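Local coordinates for protein predicted metal-dependent hydrolase of the TIM-barrel fold (Lactobacillus casei, PDB 2QPX) that probably acts as a zinc-dependent hydrolase of the amidohydrolase type, holding two zinc ions in a TIM barrel, though its substrate is unknown, at residues Thr84-His87 and Arg88-His92; Tyr326-Ala329 and Ala330-Lys334; Ala134-Phe137 and Met138-His141; Ala188-Asp191 and Thr192-Ser196; Asp44-Leu47 and Ala48-Lys51. All coordinates share one frame; numbering follows the deposited sequence. Where two conformers were deposited one is given.

Contact 1. Residues Thr84-His87 and Arg88-His92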
loop_
_atom_site.group_PDB
_atom_site.type_symbol
_atom_site.label_atom_id
_atom_site.label_comp_id
_atom_site.label_asym_id
_atom_site.label_seq_id
_atom_site.Cartn_x
_atom_site.Cartn_y
_atom_site.Cartn_z
ATOM N N THR A 84 17.886 13.441 -35.784
ATOM C CA THR A 84 19.165 13.066 -35.186
ATOM C C THR A 84 19.054 12.866 -33.673
ATOM O O THR A 84 19.515 11.872 -33.130
ATOM C CB THR A 84 20.255 14.153 -35.472
ATOM O OG1 THR A 84 20.468 14.222 -36.888
ATOM C CG2 THR A 84 21.567 13.837 -34.762
ATOM N N TYR A 85 18.397 13.817 -33.052
ATOM C CA TYR A 85 18.218 13.829 -31.583
ATOM C C TYR A 85 17.381 12.638 -31.099
ATOM O O TYR A 85 17.770 11.912 -30.175
ATOM C CB TYR A 85 17.567 15.136 -31.175
ATOM C CG TYR A 85 17.459 15.342 -29.679
ATOM C CD1 TYR A 85 18.599 15.384 -28.875
ATOM C CD2 TYR A 85 16.218 15.475 -29.065
ATOM C CE1 TYR A 85 18.509 15.569 -27.516
ATOM C CE2 TYR A 85 16.126 15.663 -27.678
ATOM C CZ TYR A 85 17.287 15.711 -26.918
ATOM O OH TYR A 85 17.205 15.872 -25.541
ATOM N N ASN A 86 16.244 12.417 -31.749
ATOM C CA ASN A 86 15.438 11.216 -31.472
ATOM C C ASN A 86 16.239 9.924 -31.686
ATOM O O ASN A 86 16.227 9.021 -30.849
ATOM C CB ASN A 86 14.134 11.230 -32.273
ATOM C CG ASN A 86 13.073 12.093 -31.624
ATOM O OD1 ASN A 86 12.325 11.623 -30.765
ATOM N ND2 ASN A 86 13.015 13.372 -31.999
ATOM N N HIS A 87 16.956 9.828 -32.814
ATOM C CA HIS A 87 17.764 8.653 -33.076
ATOM C C HIS A 87 18.783 8.409 -31.950
ATOM O O HIS A 87 19.043 7.281 -31.581
ATOM C CB HIS A 87 18.465 8.751 -34.442
ATOM C CG HIS A 87 17.638 8.311 -35.602
ATOM N ND1 HIS A 87 16.436 8.895 -35.923
ATOM C CD2 HIS A 87 17.888 7.397 -36.574
ATOM C CE1 HIS A 87 15.950 8.322 -37.016
ATOM N NE2 HIS A 87 16.812 7.404 -37.428
ATOM N N ARG A 88 19.373 9.478 -31.427
ATOM C CA ARG A 88 20.380 9.330 -30.362
ATOM C C ARG A 88 19.793 8.700 -29.104
ATOM O O ARG A 88 20.366 7.775 -28.541
ATOM C CB ARG A 88 20.953 10.685 -29.961
ATOM C CG ARG A 88 21.898 11.305 -30.906
ATOM C CD ARG A 88 22.419 12.626 -30.334
ATOM N NE ARG A 88 23.360 13.210 -31.254
ATOM C CZ ARG A 88 23.997 14.341 -31.037
ATOM N NH1 ARG A 88 23.830 15.026 -29.918
ATOM N NH2 ARG A 88 24.847 14.769 -31.959
ATOM N N ILE A 89 18.595 9.148 -28.726
ATOM C CA ILE A 89 17.968 8.671 -27.491
ATOM C C ILE A 89 17.398 7.281 -27.673
ATOM O O ILE A 89 17.683 6.386 -26.887
ATOM C CB ILE A 89 16.928 9.676 -26.971
ATOM C CG1 ILE A 89 17.629 10.958 -26.541
ATOM C CG2 ILE A 89 16.052 9.077 -25.801
ATOM C CD1 ILE A 89 16.715 12.140 -26.211
ATOM N N PHE A 90 16.560 7.087 -28.693
ATOM C CA PHE A 90 15.980 5.761 -28.924
ATOM C C PHE A 90 17.067 4.721 -29.145
ATOM O O PHE A 90 16.970 3.598 -28.656
ATOM C CB PHE A 90 14.946 5.777 -30.044
ATOM C CG PHE A 90 13.635 6.443 -29.639
ATOM C CD1 PHE A 90 12.666 5.722 -28.982
ATOM C CD2 PHE A 90 13.371 7.794 -29.926
ATOM C CE1 PHE A 90 11.483 6.336 -28.589
ATOM C CE2 PHE A 90 12.159 8.408 -29.554
ATOM C CZ PHE A 90 11.212 7.647 -28.867
ATOM N N GLY A 91 18.129 5.091 -29.890
ATOM C CA GLY A 91 19.232 4.172 -30.155
ATOM C C GLY A 91 20.030 3.867 -28.912
ATOM O O GLY A 91 20.416 2.725 -28.704
ATOM N N HIS A 92 20.277 4.863 -28.055
ATOM C CA HIS A 92 21.080 4.637 -26.858
ATOM C C HIS A 92 20.482 3.535 -25.977
ATOM O O HIS A 92 21.198 2.673 -25.444
ATOM C CB HIS A 92 21.259 5.947 -26.077
ATOM C CG HIS A 92 21.999 5.778 -24.790
ATOM N ND1 HIS A 92 23.378 5.829 -24.711
ATOM C CD2 HIS A 92 21.555 5.542 -23.536
ATOM C CE1 HIS A 92 23.746 5.616 -23.458
ATOM N NE2 HIS A 92 22.658 5.426 -22.725
#
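Ile89 lays its CD1 methyl over one face of the Tyr85 ring, 4.0 Å from the centroid and 25° off the normal, displaced toward the hydroxyl end so that CZ is its nearest atom at 3.7 Å. This CH-pi contact joins residues one turn apart in helix 79-92. Tyr85 reaches it with CG anti to the backbone N (chi1 -174°), while its OH is hydrogen-bonded to Glu324 beyond the helix. Phe90 and Asn86 run side by side and point the same way, amide and ring planes only 16° apart; OD1 of Asn86 meets CE2 of Phe90 at 3.4 Å. Asn86 ND2 is held by Tyr82 O, one turn back. On the exposed side the extended Arg88 chain runs beside Thr84, whose CG2 lies 4.0 Å from NE, and carries NH1 on to Phe66 O. Beneath them run four i to i+4 backbone bonds, among them Phe90 N to Asn86 O at 2.9 Å. Asn86 OD1 is buried with no hydrogen-bond partner in the model, and the polarised C-H edge of Phe90 is probably a modest electrostatic compensation for it.

Contact 2. Residues Tyr326-Ala329 and Ala330-Lys334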
loop_
_atom_site.group_PDB
_atom_site.type_symbol
_atom_site.label_atom_id
_atom_site.label_comp_id
_atom_site.label_asym_id
_atom_site.label_seq_id
_atom_site.Cartn_x
_atom_site.Cartn_y
_atom_site.Cartn_z
ATOM N N TYR A 326 10.607 9.140 -23.153
ATOM C CA TYR A 326 10.911 7.771 -23.490
ATOM C C TYR A 326 12.241 7.309 -22.858
ATOM O O TYR A 326 12.339 6.205 -22.256
ATOM C CB TYR A 326 11.027 7.622 -25.012
ATOM C CG TYR A 326 9.685 7.544 -25.754
ATOM C CD1 TYR A 326 9.016 8.673 -26.187
ATOM C CD2 TYR A 326 9.086 6.301 -25.991
ATOM C CE1 TYR A 326 7.808 8.567 -26.851
ATOM C CE2 TYR A 326 7.885 6.183 -26.671
ATOM C CZ TYR A 326 7.267 7.313 -27.109
ATOM O OH TYR A 326 6.087 7.151 -27.785
ATOM N N GLY A 327 13.275 8.128 -23.032
ATOM C CA GLY A 327 14.594 7.798 -22.498
ATOM C C GLY A 327 14.612 7.613 -20.995
ATOM O O GLY A 327 15.274 6.689 -20.493
ATOM N N LEU A 328 13.943 8.508 -20.275
ATOM C CA LEU A 328 13.953 8.407 -18.805
ATOM C C LEU A 328 13.291 7.117 -18.314
ATOM O O LEU A 328 13.790 6.445 -17.417
ATOM C CB LEU A 328 13.345 9.626 -18.124
ATOM C CG LEU A 328 13.467 9.688 -16.593
ATOM C CD1 LEU A 328 14.903 9.634 -16.184
ATOM C CD2 LEU A 328 12.796 10.968 -16.058
ATOM N N ALA A 329 12.201 6.728 -18.974
ATOM C CA ALA A 329 11.526 5.481 -18.657
ATOM C C ALA A 329 12.469 4.330 -18.851
ATOM O O ALA A 329 12.576 3.439 -18.001
ATOM C CB ALA A 329 10.236 5.291 -19.547
ATOM N N ALA A 330 13.122 4.315 -20.006
ATOM C CA ALA A 330 14.089 3.245 -20.311
ATOM C C ALA A 330 15.246 3.176 -19.302
ATOM O O ALA A 330 15.624 2.089 -18.816
ATOM C CB ALA A 330 14.607 3.409 -21.760
ATOM N N ARG A 331 15.795 4.324 -18.980
ATOM C CA ARG A 331 16.925 4.365 -18.058
ATOM C C ARG A 331 16.522 3.871 -16.677
ATOM O O ARG A 331 17.231 3.034 -16.088
ATOM C CB ARG A 331 17.531 5.757 -17.947
ATOM C CG ARG A 331 18.746 5.726 -17.022
ATOM C CD ARG A 331 19.604 6.947 -17.187
ATOM N NE ARG A 331 20.359 6.892 -18.430
ATOM C CZ ARG A 331 20.991 7.931 -18.970
ATOM N NH1 ARG A 331 20.963 9.117 -18.382
ATOM N NH2 ARG A 331 21.652 7.773 -20.101
ATOM N N GLN A 332 15.387 4.348 -16.174
ATOM C CA GLN A 332 14.995 3.966 -14.814
ATOM C C GLN A 332 14.580 2.501 -14.754
ATOM O O GLN A 332 14.844 1.803 -13.767
ATOM C CB GLN A 332 13.871 4.850 -14.269
ATOM C CG GLN A 332 14.243 6.326 -14.192
ATOM C CD GLN A 332 15.540 6.612 -13.472
ATOM O OE1 GLN A 332 16.575 6.732 -14.116
ATOM N NE2 GLN A 332 15.511 6.627 -12.123
ATOM N N PHE A 333 13.896 2.018 -15.777
ATOM C CA PHE A 333 13.493 0.623 -15.825
ATOM C C PHE A 333 14.709 -0.315 -15.953
ATOM O O PHE A 333 14.810 -1.313 -15.245
ATOM C CB PHE A 333 12.494 0.405 -16.954
ATOM C CG PHE A 333 11.758 -0.914 -16.883
ATOM C CD1 PHE A 333 10.642 -1.063 -16.054
ATOM C CD2 PHE A 333 12.161 -1.987 -17.621
ATOM C CE1 PHE A 333 9.957 -2.243 -15.993
ATOM C CE2 PHE A 333 11.467 -3.199 -17.569
ATOM C CZ PHE A 333 10.368 -3.323 -16.777
ATOM N N LYS A 334 15.638 0.014 -16.843
ATOM C CA LYS A 334 16.829 -0.813 -17.002
ATOM C C LYS A 334 17.648 -0.825 -15.705
ATOM O O LYS A 334 18.137 -1.890 -15.282
ATOM C CB LYS A 334 17.649 -0.377 -18.206
ATOM C CG LYS A 334 17.073 -0.885 -19.514
ATOM C CD LYS A 334 17.995 -0.627 -20.707
ATOM C CE LYS A 334 17.578 -1.506 -21.876
ATOM N NZ LYS A 334 18.584 -1.561 -23.014
#
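Ala330, Ala329 and Leu328 are the residues most covered here, and two of them have no side chain beyond a methyl. Ala330 CB sits against the backbone one turn back, 3.6 Å from both Tyr326 O and Gly327 O, while its N donates to Tyr326 O over 3.0 Å at 167°. Ala329 sends its carbonyl forward to Phe333 N, and the CB of Phe333 closes on the same oxygen at 3.2 Å. Such small residues let helix 323-342 lie close to its neighbours: Ala330 touches Leu14 and Phe95 of two parallel barrel strands, and Ala329 touches Ser317 and Asp290. The helix is one of those that surround the strands of the TIM barrel, and near its start Tyr326 hydrogen-bonds through OH to the backbone O of His20, a zinc ligand. Leu328 makes the side-chain contact proper. Its CD1 lies 3.9 Å from CG of Gln332, and the two side chains cross at a slant. Gln332 folds back at chi2 (-52°), which also brings OE1 to 3.9 Å from that methyl, while NE2 is hydrogen-bonded to Pro294 O. Phe346 of the second subunit packs on both Leu328 and Gln332.

Contact 3. Residues Ala134-Phe137 and Met138-His141; sequences AEDF and MLEH
Met138 N donates to Ala134 O (3.0 Å, 144°), an ordinary helical bond, but the bonding slackens over the next residues. Leu139 N reaches Glu135 O only weakly at 3.4 Å, and Glu140 N turns to Phe137 O, three residues back, from well above the carbonyl plane (58° out of it). A type I turn from Met138 to His141 follows, after which the chain leaves the helical path. His141 brings its ring edge to the same Phe137 oxygen: CD2 lies 3.3 Å from it, near the ring plane, so a C-H of the imidazole faces an acceptor already used by Glu140 N. In the conformer given for Glu140, one of two, a water donates to both Asp136 O (2.7 Å) and Glu140 OE2; there the bend at chi2 (-54°) turns the carboxylate to that water. Met138, present as selenomethionine, sets its CB 3.5 Å from Ala134 O and, bent twice, curls its CE back toward Glu135 O. Glu135 and Asp136 direct their carboxylates outside the pair, to salt bridges with Arg173 and Lys199 respectively, while Phe137 and His141 pack on helix 144-156. Three-residue bonding followed by a type I turn is a common way for a helix to run out, and here it carries the chain from helix 130-138 into the loop before helix 144-156, far from the zinc site.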
loop_
_atom_site.group_PDB
_atom_site.type_symbol
_atom_site.label_atom_id
_atom_site.label_comp_id
_atom_site.label_asym_id
_atom_site.label_seq_id
_atom_site.Cartn_x
_atom_site.Cartn_y
_atom_site.Cartn_z
ATOM N N ALA A 134 -15.519 5.122 -30.011
ATOM C CA ALA A 134 -16.939 5.138 -29.614
ATOM C C ALA A 134 -17.515 6.572 -29.741
ATOM O O ALA A 134 -18.626 6.782 -30.253
ATOM C CB ALA A 134 -17.114 4.587 -28.193
ATOM N N GLU A 135 -16.761 7.554 -29.265
ATOM C CA GLU A 135 -17.145 8.971 -29.356
ATOM C C GLU A 135 -17.307 9.432 -30.789
ATOM O O GLU A 135 -18.281 10.144 -31.134
ATOM C CB GLU A 135 -16.104 9.854 -28.664
ATOM C CG GLU A 135 -16.067 9.688 -27.145
ATOM C CD GLU A 135 -14.797 10.170 -26.465
ATOM O OE1 GLU A 135 -13.831 10.574 -27.148
ATOM O OE2 GLU A 135 -14.763 10.109 -25.212
ATOM N N ASP A 136 -16.365 9.073 -31.637
ATOM C CA ASP A 136 -16.444 9.544 -33.009
ATOM C C ASP A 136 -17.629 8.932 -33.750
ATOM O O ASP A 136 -18.283 9.600 -34.550
ATOM C CB ASP A 136 -15.121 9.293 -33.705
ATOM C CG ASP A 136 -14.057 10.294 -33.272
ATOM O OD1 ASP A 136 -14.399 11.460 -32.977
ATOM O OD2 ASP A 136 -12.898 9.929 -33.263
ATOM N N PHE A 137 -17.926 7.660 -33.469
ATOM C CA PHE A 137 -19.124 7.035 -34.044
ATOM C C PHE A 137 -20.418 7.624 -33.489
ATOM O O PHE A 137 -21.412 7.719 -34.213
ATOM C CB PHE A 137 -19.075 5.513 -33.931
ATOM C CG PHE A 137 -18.195 4.858 -34.969
ATOM C CD1 PHE A 137 -18.614 4.743 -36.280
ATOM C CD2 PHE A 137 -16.925 4.426 -34.653
ATOM C CE1 PHE A 137 -17.813 4.159 -37.236
ATOM C CE2 PHE A 137 -16.136 3.845 -35.613
ATOM C CZ PHE A 137 -16.559 3.732 -36.904
HETATM N N MSE A 138 -20.427 8.035 -32.234
HETATM C CA MSE A 138 -21.623 8.614 -31.609
HETATM C C MSE A 138 -22.107 9.819 -32.394
HETATM O O MSE A 138 -23.326 9.996 -32.598
HETATM C CB MSE A 138 -21.361 8.937 -30.124
HETATM C CG MSE A 138 -22.478 9.649 -29.390
HETATM SE SE MSE A 138 -22.580 11.564 -29.669
HETATM C CE MSE A 138 -20.898 12.029 -28.864
ATOM N N LEU A 139 -21.153 10.612 -32.884
ATOM C CA LEU A 139 -21.499 11.851 -33.609
ATOM C C LEU A 139 -22.280 11.585 -34.913
ATOM O O LEU A 139 -22.997 12.468 -35.406
ATOM C CB LEU A 139 -20.212 12.628 -33.924
ATOM C CG LEU A 139 -19.409 13.180 -32.773
ATOM C CD1 LEU A 139 -18.134 13.881 -33.321
ATOM C CD2 LEU A 139 -20.216 14.125 -31.945
ATOM N N GLU A 140 -22.154 10.390 -35.447
ATOM C CA GLU A 140 -22.734 10.006 -36.734
ATOM C C GLU A 140 -24.079 9.281 -36.635
ATOM O O GLU A 140 -24.673 8.960 -37.663
ATOM C CB GLU A 140 -21.772 9.085 -37.498
ATOM C CG GLU A 140 -20.398 9.663 -37.767
ATOM C CD GLU A 140 -20.445 11.002 -38.477
ATOM O OE1 GLU A 140 -21.259 11.156 -39.411
ATOM O OE2 GLU A 140 -19.674 11.910 -38.079
ATOM N N HIS A 141 -24.555 9.001 -35.411
ATOM C CA HIS A 141 -25.779 8.189 -35.239
ATOM C C HIS A 141 -26.691 8.754 -34.177
ATOM O O HIS A 141 -26.211 9.200 -33.140
ATOM C CB HIS A 141 -25.394 6.702 -34.931
ATOM C CG HIS A 141 -24.613 6.067 -36.034
ATOM N ND1 HIS A 141 -25.215 5.586 -37.175
ATOM C CD2 HIS A 141 -23.277 5.964 -36.242
ATOM C CE1 HIS A 141 -24.287 5.156 -38.010
ATOM N NE2 HIS A 141 -23.099 5.374 -37.469
HETATM O O HOH W 1 -17.479 11.374 -36.409
#

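Contact 4. Residues Ala188-Asp191 and Thr192-Ser196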
loop_
_atom_site.group_PDB
_atom_site.type_symbol
_atom_site.label_atom_id
_atom_site.label_comp_id
_atom_site.label_asym_id
_atom_site.label_seq_id
_atom_site.Cartn_x
_atom_site.Cartn_y
_atom_site.Cartn_z
ATOM N N ALA A 188 -30.041 3.481 -22.710
ATOM C CA ALA A 188 -30.442 4.677 -21.946
ATOM C C ALA A 188 -29.195 5.569 -21.722
ATOM O O ALA A 188 -29.277 6.796 -21.800
ATOM C CB ALA A 188 -31.082 4.304 -20.642
ATOM N N GLY A 189 -28.057 4.956 -21.425
ATOM C CA GLY A 189 -26.786 5.681 -21.277
ATOM C C GLY A 189 -26.384 6.390 -22.555
ATOM O O GLY A 189 -25.965 7.579 -22.529
ATOM N N PHE A 190 -26.535 5.693 -23.681
ATOM C CA PHE A 190 -26.273 6.261 -24.984
ATOM C C PHE A 190 -27.173 7.483 -25.238
ATOM O O PHE A 190 -26.713 8.542 -25.662
ATOM C CB PHE A 190 -26.460 5.262 -26.113
ATOM C CG PHE A 190 -26.252 5.865 -27.486
ATOM C CD1 PHE A 190 -24.982 5.932 -28.025
ATOM C CD2 PHE A 190 -27.292 6.473 -28.191
ATOM C CE1 PHE A 190 -24.763 6.525 -29.270
ATOM C CE2 PHE A 190 -27.069 7.065 -29.427
ATOM C CZ PHE A 190 -25.799 7.119 -29.958
ATOM N N ASP A 191 -28.466 7.331 -24.958
ATOM C CA ASP A 191 -29.394 8.439 -25.200
ATOM C C ASP A 191 -29.026 9.637 -24.341
ATOM O O ASP A 191 -29.060 10.758 -24.830
ATOM C CB ASP A 191 -30.851 8.018 -24.894
ATOM C CG ASP A 191 -31.378 6.989 -25.851
ATOM O OD1 ASP A 191 -30.817 6.836 -26.957
ATOM O OD2 ASP A 191 -32.418 6.339 -25.514
ATOM N N THR A 192 -28.747 9.424 -23.060
ATOM C CA THR A 192 -28.369 10.511 -22.133
ATOM C C THR A 192 -27.108 11.227 -22.655
ATOM O O THR A 192 -27.029 12.483 -22.668
ATOM C CB THR A 192 -28.215 10.018 -20.731
ATOM O OG1 THR A 192 -29.495 9.584 -20.284
ATOM C CG2 THR A 192 -27.665 11.086 -19.782
ATOM N N TRP A 193 -26.147 10.425 -23.108
ATOM C CA TRP A 193 -24.911 10.950 -23.703
ATOM C C TRP A 193 -25.176 11.797 -24.926
ATOM O O TRP A 193 -24.740 12.976 -24.986
ATOM C CB TRP A 193 -23.992 9.763 -24.010
ATOM C CG TRP A 193 -22.690 10.050 -24.663
ATOM C CD1 TRP A 193 -21.938 11.195 -24.567
ATOM C CD2 TRP A 193 -21.959 9.158 -25.505
ATOM N NE1 TRP A 193 -20.782 11.055 -25.295
ATOM C CE2 TRP A 193 -20.761 9.818 -25.880
ATOM C CE3 TRP A 193 -22.197 7.865 -25.989
ATOM C CZ2 TRP A 193 -19.791 9.219 -26.689
ATOM C CZ3 TRP A 193 -21.234 7.268 -26.815
ATOM C CH2 TRP A 193 -20.043 7.953 -27.167
ATOM N N LYS A 194 -25.905 11.241 -25.865
ATOM C CA LYS A 194 -26.305 11.943 -27.083
ATOM C C LYS A 194 -26.988 13.296 -26.762
ATOM O O LYS A 194 -26.606 14.381 -27.297
ATOM C CB LYS A 194 -27.143 11.007 -27.968
ATOM C CG LYS A 194 -27.678 11.609 -29.251
ATOM C CD LYS A 194 -26.591 12.163 -30.128
ATOM C CE LYS A 194 -26.060 11.204 -31.081
ATOM N NZ LYS A 194 -25.529 11.936 -32.314
ATOM N N HIS A 195 -27.917 13.285 -25.820
ATOM C CA HIS A 195 -28.689 14.481 -25.472
ATOM C C HIS A 195 -27.896 15.517 -24.661
ATOM O O HIS A 195 -28.286 16.694 -24.598
ATOM C CB HIS A 195 -29.935 14.121 -24.640
ATOM C CG HIS A 195 -30.924 13.254 -25.342
ATOM N ND1 HIS A 195 -31.810 12.433 -24.653
ATOM C CD2 HIS A 195 -31.148 13.040 -26.656
ATOM C CE1 HIS A 195 -32.547 11.769 -25.526
ATOM N NE2 HIS A 195 -32.161 12.113 -26.746
ATOM N N SER A 196 -26.814 15.110 -24.024
ATOM C CA SER A 196 -26.034 15.984 -23.158
ATOM C C SER A 196 -25.221 17.016 -23.966
ATOM O O SER A 196 -24.789 18.000 -23.432
ATOM C CB SER A 196 -25.056 15.182 -22.304
ATOM O OG SER A 196 -23.980 14.697 -23.113
#
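Thr192 begins the second half by giving its N-H to Ala188 O over 3.0 Å, with its CB 3.6 Å from the same oxygen. Trp193 follows with a bond from N to Gly189 O and swings its indole out to meet Phe190. CE3 of the indole comes to 4.0 Å from CD1 of Phe190, and the Phe190 ring and the six-membered ring of the indole stand 83° apart, centroids 5.9 Å from each other, an oblique meeting. Both side chains have CG anti to the backbone N (chi1 178° in Trp193), which sends them off the same flank of the helix; the indole NE1 is hydrogen-bonded to Lys199 O. Lys194 donates its N to Phe190 O in a nearly straight bond (2.8 Å, 175°), and its CB rests 4.2 Å from CE2 of Phe190. The bent Lys194 chain carries NZ to a hydrogen bond with Met138 O at the end of helix 130-138. His195 N is bonded to Asp191 O, and that oxygen also lies over one face of the imidazole, 3.1 Å above its plane and offset toward the rim. Ser196 OG donates to Trp193 O over 2.7 Å, and Ser196 N is hydrogen-bonded to the same carbonyl. Two large aromatics a turn apart thus make the inner face of helix 183-196, an amphipathic helix packed by that face against helices 130-138 and 204-221.

Contact 5. Residues Asp44-Leu47 and Ala48-Lys51; sequences DYPL and ADTK
Tyr45 crosses Asp49 at about a right angle, its ring plane 83° from the carboxylate. CG stands anti to the backbone N (chi1 -178°), which carries the ring over to Asp49 and Thr50. From CB and CG the side chain reaches CD1, 3.3 Å from OG1 of Thr50; CE1 is equally near that oxygen and also meets CB of Asp49 at 3.6 Å. CZ passes the same methylene at 4.0 Å, and the terminal OH lies 3.8 Å from it before hydrogen-bonding to Ala276 O of the second subunit. Pro46 CD covers one face of the ring, toward its rim. Pro46 is the N-cap of the short helix that begins at Leu47. Its carbonyl serves as the first acceptor, taking Thr50 N in the carbonyl plane (165° at the hydrogen) and Asp49 N more weakly. Asp49 CB points toward the preceding segment, and OD2 lies 3.6 Å from CG of the proline; that carboxylate oxygen forms a salt bridge with Arg312 of the second subunit. Leu47 and Lys51 meet one turn apart, where, in the lysine conformer given, one of two, CD2 of the leucine lies 4.0 Å from CE of the extended Lys51 chain. Lys51 NZ in that conformer is bound in a salt bridge to Asp32 of helix 30-37, on which Leu47 also packs.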
loop_
_atom_site.group_PDB
_atom_site.type_symbol
_atom_site.label_atom_id
_atom_site.label_comp_id
_atom_site.label_asym_id
_atom_site.label_seq_id
_atom_site.Cartn_x
_atom_site.Cartn_y
_atom_site.Cartn_z
ATOM N N ASP A 44 -3.599 24.455 -15.248
ATOM C CA ASP A 44 -3.797 25.450 -14.213
ATOM C C ASP A 44 -2.870 25.227 -13.010
ATOM O O ASP A 44 -2.753 26.083 -12.161
ATOM C CB ASP A 44 -5.229 25.404 -13.679
ATOM C CG ASP A 44 -6.238 25.880 -14.668
ATOM O OD1 ASP A 44 -5.906 26.724 -15.526
ATOM O OD2 ASP A 44 -7.380 25.418 -14.560
ATOM N N TYR A 45 -2.261 24.058 -12.905
ATOM C CA TYR A 45 -1.387 23.721 -11.768
ATOM C C TYR A 45 -0.083 24.518 -11.898
ATOM O O TYR A 45 0.438 24.650 -13.004
ATOM C CB TYR A 45 -1.108 22.219 -11.797
ATOM C CG TYR A 45 -0.255 21.669 -10.680
ATOM C CD1 TYR A 45 1.130 21.668 -10.763
ATOM C CD2 TYR A 45 -0.832 21.073 -9.561
ATOM C CE1 TYR A 45 1.925 21.113 -9.772
ATOM C CE2 TYR A 45 -0.071 20.511 -8.568
ATOM C CZ TYR A 45 1.331 20.547 -8.650
ATOM O OH TYR A 45 2.150 19.964 -7.704
ATOM N N PRO A 46 0.456 25.070 -10.789
ATOM C CA PRO A 46 1.637 25.921 -10.970
ATOM C C PRO A 46 2.854 25.225 -11.537
ATOM O O PRO A 46 3.318 24.207 -11.020
ATOM C CB PRO A 46 1.911 26.478 -9.567
ATOM C CG PRO A 46 0.593 26.335 -8.860
ATOM C CD PRO A 46 0.033 25.055 -9.377
ATOM N N LEU A 47 3.368 25.774 -12.634
ATOM C CA LEU A 47 4.486 25.134 -13.311
ATOM C C LEU A 47 5.718 25.069 -12.423
ATOM O O LEU A 47 6.496 24.108 -12.483
ATOM C CB LEU A 47 4.780 25.828 -14.639
ATOM C CG LEU A 47 5.614 24.987 -15.627
ATOM C CD1 LEU A 47 4.849 23.733 -16.044
ATOM C CD2 LEU A 47 5.945 25.883 -16.822
ATOM N N ALA A 48 5.893 26.071 -11.570
ATOM C CA ALA A 48 7.012 26.102 -10.636
ATOM C C ALA A 48 6.982 24.887 -9.704
ATOM O O ALA A 48 8.022 24.319 -9.381
ATOM C CB ALA A 48 7.029 27.420 -9.815
ATOM N N ASP A 49 5.784 24.464 -9.295
ATOM C CA ASP A 49 5.662 23.262 -8.456
ATOM C C ASP A 49 6.023 21.991 -9.239
ATOM O O ASP A 49 6.717 21.120 -8.745
ATOM C CB ASP A 49 4.245 23.159 -7.890
ATOM C CG ASP A 49 3.863 24.316 -6.955
ATOM O OD1 ASP A 49 4.689 25.146 -6.571
ATOM O OD2 ASP A 49 2.677 24.394 -6.598
ATOM N N THR A 50 5.534 21.879 -10.485
ATOM C CA THR A 50 5.909 20.777 -11.336
ATOM C C THR A 50 7.428 20.691 -11.486
ATOM O O THR A 50 7.995 19.606 -11.488
ATOM C CB THR A 50 5.213 20.911 -12.700
ATOM O OG1 THR A 50 3.800 20.757 -12.485
ATOM C CG2 THR A 50 5.756 19.869 -13.738
ATOM N N LYS A 51 8.079 21.839 -11.619
ATOM C CA LYS A 51 9.541 21.891 -11.809
ATOM C C LYS A 51 10.324 21.549 -10.539
ATOM O O LYS A 51 11.536 21.383 -10.580
ATOM C CB LYS A 51 9.966 23.252 -12.377
ATOM C CG LYS A 51 9.558 23.446 -13.817
ATOM C CD LYS A 51 10.003 24.804 -14.369
ATOM C CE LYS A 51 9.668 24.945 -15.834
ATOM N NZ LYS A 51 9.883 26.339 -16.319
#

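In the fold
Contacts 1 and 2 belong to adjoining helices: the Phe90 ring meets Tyr326, with CZ 3.5 Å from Tyr326 CG, and Ile89 CG2 lies 3.8 Å from Gly327 CA. Both approach the zinc ligand His20: the Tyr326 side chain is about 5 Å from that of His20 and about 9 Å from a zinc ion, the Phe90 side chain about 10 Å from that of His20. Contacts 3 and 4 form a second pair, their centres 12 Å apart, where Met138 CB lies 3.4 Å from Trp193 CH2. Contacts 2 and 4 lie on opposite sides of the chain's centre, 42 Å between centres. Contact 5 touches none of the others but shares with contact 2 the interface with the second subunit.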